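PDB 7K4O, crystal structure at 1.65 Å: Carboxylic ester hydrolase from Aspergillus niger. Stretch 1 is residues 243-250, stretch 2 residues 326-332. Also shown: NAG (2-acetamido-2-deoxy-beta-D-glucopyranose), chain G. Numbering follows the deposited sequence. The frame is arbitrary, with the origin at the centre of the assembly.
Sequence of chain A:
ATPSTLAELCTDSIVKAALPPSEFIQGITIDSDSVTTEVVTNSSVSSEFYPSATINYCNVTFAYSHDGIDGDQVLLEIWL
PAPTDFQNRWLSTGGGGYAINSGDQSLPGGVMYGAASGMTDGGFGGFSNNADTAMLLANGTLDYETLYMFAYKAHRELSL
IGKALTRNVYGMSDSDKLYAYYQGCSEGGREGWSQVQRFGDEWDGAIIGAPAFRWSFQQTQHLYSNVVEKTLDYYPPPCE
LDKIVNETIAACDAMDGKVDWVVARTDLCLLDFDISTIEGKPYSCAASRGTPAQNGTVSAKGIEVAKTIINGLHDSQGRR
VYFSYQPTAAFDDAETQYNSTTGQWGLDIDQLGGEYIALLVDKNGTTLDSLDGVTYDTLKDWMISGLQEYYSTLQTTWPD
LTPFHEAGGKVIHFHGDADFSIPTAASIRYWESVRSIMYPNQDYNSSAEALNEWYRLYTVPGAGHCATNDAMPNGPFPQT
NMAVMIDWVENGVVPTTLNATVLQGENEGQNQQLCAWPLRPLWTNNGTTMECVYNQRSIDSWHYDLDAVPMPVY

Stretch 1 243-250: KIVNETIA
Stretch 2 (326-332) QPTAAFD

Residues 243-250 form one stretch of a longer α-helix that extends beyond both ends of the segment. Their backbone angles stay between -56° and -70° in phi and between -30° and -51° in psi, and i to i+4 hydrogen bonds run from Glu247 N to Lys243 O (2.9 Å), Thr248 N to Ile244 O (2.9 Å), Ile249 N to Val245 O (2.9 Å) and Ala250 N to Asn246 O (3.0 Å). Residues 326-332 have no regular helix or strand. Gln326 to Ala329 make a type II β turn, with Pro327 at phi/psi -52°/142° and Thr328 at 91°/-14°, closed by Ala329 N to Gln326 O at 3.2 Å. The chain then extends through Ala329 (-71°/139°) and Ala330 (-58°/148°) before Phe331 (-87°/63°) and Asp332 (-70°/-45°); a weak hydrogen bond joins Asp332 N to Ala330 O at 3.1 Å. The two backbones come closest at Val245 and Thr328, whose CA atoms lie 5.2 Å apart.

No hydrogen bond crosses the interface, which buries 295 Å² in total and rests on van der Waals packing. Val245 (chi1 168°, t) is central and points toward the loop. Val245 CG1 lies 3.5 Å from Thr328 O, while Val245 CG2 sits 3.7 Å from Ala329 O and 3.6 Å from Phe331 CD1, meeting the aromatic ring at its edge, near the ring plane. Phe331 (chi1 -76°, m; chi2 88°) points toward the helix and also reaches Ile244 (m, t), with Ile244 CG2 4.4 Å from Phe331 CE1. Ala329 and Ala330 direct their CB atoms away, so the loop approaches Val245 here through backbone atoms.

One helical turn on from Ile244, Thr248 (chi1 -57°, m) turns its methyl to the loop: Thr248 CG2 is 4.0 Å from Thr328 CG2 and 4.1 Å from Pro327 CB. Its hydroxyl is engaged within the helix, Thr248 OG1 donating to Ile244 O at 2.7 Å. Thr328 (chi1 70°, p) behaves similarly, Thr328 OG1 donating to Pro327 O at 2.6 Å while its methyl packs against the helix. The CA-to-CB bond of Ile249 (m, t) points sideways to the loop, but the end of the side chain comes nearer, placing Ile249 CG1 4.0 Å from Thr328 CG2.

Lys243, Asn246, Glu247 and Ala250 take no part in the contact. Asn246 (chi1 -77°, chi2 -5°) is N-glycosylated, with Asn246 ND2 bonded to NAG C1 at 1.5 Å; Lys243 CE lies 3.5 Å from NAG O7.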

# COMPACT_ATOMS: atom_id res chain seq x y z
N LYS A 243 -6.31 25.31 0.24
CA LYS A 243 -7.61 25.96 0.50
C LYS A 243 -8.74 25.20 -0.19
O LYS A 243 -9.81 24.97 0.41
CB LYS A 243 -7.55 27.44 0.06
CG LYS A 243 -8.85 28.21 0.24
CD LYS A 243 -9.44 28.14 1.62
CE LYS A 243 -8.59 28.82 2.67
NZ LYS A 243 -9.42 29.37 3.77
N ILE A 244 -8.51 24.75 -1.42
CA ILE A 244 -9.56 23.99 -2.13
C ILE A 244 -9.84 22.71 -1.33
O ILE A 244 -11.04 22.33 -1.19
CB ILE A 244 -9.11 23.70 -3.57
CG1 ILE A 244 -9.19 24.99 -4.42
CG2 ILE A 244 -9.94 22.62 -4.22
CD1 ILE A 244 -8.43 24.92 -5.72
N VAL A 245 -8.80 22.02 -0.88
CA VAL A 245 -9.03 20.76 -0.09
C VAL A 245 -9.87 21.09 1.17
O VAL A 245 -10.84 20.39 1.44
CB VAL A 245 -7.69 20.11 0.27
CG1 VAL A 245 -7.86 19.01 1.31
CG2 VAL A 245 -6.99 19.61 -0.98
N ASN A 246 -9.45 22.09 1.94
CA ASN A 246 -10.15 22.50 3.19
C ASN A 246 -11.61 22.82 2.89
O ASN A 246 -12.47 22.36 3.63
CB ASN A 246 -9.45 23.66 3.92
CG ASN A 246 -8.22 23.23 4.68
OD1 ASN A 246 -7.91 22.03 4.76
ND2 ASN A 246 -7.47 24.19 5.23
N GLU A 247 -11.91 23.57 1.82
CA GLU A 247 -13.32 23.90 1.47
C GLU A 247 -14.09 22.69 0.97
O GLU A 247 -15.34 22.66 1.13
CB GLU A 247 -13.36 25.01 0.42
CG GLU A 247 -12.88 26.33 0.98
CD GLU A 247 -13.82 26.87 2.06
OE1 GLU A 247 -15.05 26.81 1.90
OE2 GLU A 247 -13.31 27.29 3.07
N THR A 248 -13.40 21.72 0.33
CA THR A 248 -14.06 20.46 -0.09
C THR A 248 -14.44 19.68 1.18
O THR A 248 -15.55 19.16 1.23
CB THR A 248 -13.15 19.70 -1.07
OG1 THR A 248 -12.85 20.55 -2.19
CG2 THR A 248 -13.80 18.41 -1.55
N ILE A 249 -13.55 19.62 2.15
CA ILE A 249 -13.85 18.90 3.43
C ILE A 249 -15.08 19.57 4.07
O ILE A 249 -16.04 18.87 4.45
CB ILE A 249 -12.65 18.87 4.37
CG1 ILE A 249 -11.52 17.97 3.82
CG2 ILE A 249 -13.10 18.44 5.75
CD1 ILE A 249 -10.22 18.13 4.53
N ALA A 250 -15.09 20.91 4.12
CA ALA A 250 -16.21 21.66 4.76
C ALA A 250 -17.52 21.35 4.04
O ALA A 250 -18.55 21.11 4.71
CB ALA A 250 -15.91 23.15 4.77
N GLN A 326 -9.05 10.83 -4.90
CA GLN A 326 -10.42 11.29 -4.54
C GLN A 326 -10.39 12.77 -4.14
O GLN A 326 -9.39 13.29 -3.66
CB GLN A 326 -10.96 10.49 -3.36
CG GLN A 326 -11.32 9.04 -3.70
CD GLN A 326 -12.34 8.91 -4.79
OE1 GLN A 326 -12.03 8.69 -5.97
NE2 GLN A 326 -13.62 9.04 -4.41
N PRO A 327 -11.53 13.47 -4.29
CA PRO A 327 -11.68 14.75 -3.58
C PRO A 327 -11.38 14.57 -2.08
O PRO A 327 -11.67 13.50 -1.55
CB PRO A 327 -13.16 15.10 -3.82
CG PRO A 327 -13.52 14.37 -5.08
CD PRO A 327 -12.71 13.07 -5.06
N THR A 328 -10.73 15.56 -1.47
CA THR A 328 -10.25 15.68 -0.06
C THR A 328 -8.82 15.17 0.06
O THR A 328 -8.18 15.50 1.04
CB THR A 328 -11.15 15.05 1.01
OG1 THR A 328 -11.16 13.63 0.97
CG2 THR A 328 -12.60 15.42 0.87
N ALA A 329 -8.28 14.45 -0.93
CA ALA A 329 -6.84 14.10 -0.91
C ALA A 329 -6.00 15.35 -1.17
O ALA A 329 -6.38 16.14 -2.08
CB ALA A 329 -6.53 13.00 -1.92
N ALA A 330 -4.91 15.50 -0.45
CA ALA A 330 -3.96 16.60 -0.64
C ALA A 330 -3.42 16.59 -2.07
O ALA A 330 -3.27 15.52 -2.69
CB ALA A 330 -2.86 16.54 0.35
N PHE A 331 -3.10 17.77 -2.61
CA PHE A 331 -2.52 17.91 -3.96
C PHE A 331 -1.00 17.79 -3.89
O PHE A 331 -0.26 18.73 -4.30
CB PHE A 331 -2.97 19.25 -4.57
CG PHE A 331 -4.38 19.27 -5.05
CD1 PHE A 331 -5.43 19.59 -4.20
CD2 PHE A 331 -4.68 18.99 -6.36
CE1 PHE A 331 -6.73 19.59 -4.64
CE2 PHE A 331 -5.99 18.98 -6.80
CZ PHE A 331 -7.02 19.29 -5.95
N ASP A 332 -0.48 16.62 -3.47
CA ASP A 332 0.98 16.43 -3.31
C ASP A 332 1.67 16.38 -4.67
O ASP A 332 2.72 16.99 -4.80
CB ASP A 332 1.32 15.16 -2.52
CG ASP A 332 1.19 15.32 -1.01
OD1 ASP A 332 0.14 15.81 -0.57
OD2 ASP A 332 2.14 14.93 -0.28
C1 NAG G . -6.23 23.98 6.01
C2 NAG G . -5.45 25.25 6.41
C3 NAG G . -4.26 24.99 7.32
C4 NAG G . -4.84 24.30 8.52
C5 NAG G . -5.58 23.04 8.09
C6 NAG G . -6.20 22.35 9.29
C7 NAG G . -5.43 26.92 4.63
C8 NAG G . -4.76 27.32 3.34
N2 NAG G . -4.91 25.85 5.22
O3 NAG G . -3.59 26.24 7.54
O4 NAG G . -3.70 23.93 9.26
O5 NAG G . -6.64 23.30 7.19
O6 NAG G . -6.86 21.18 8.84
O7 NAG G . -6.37 27.52 5.11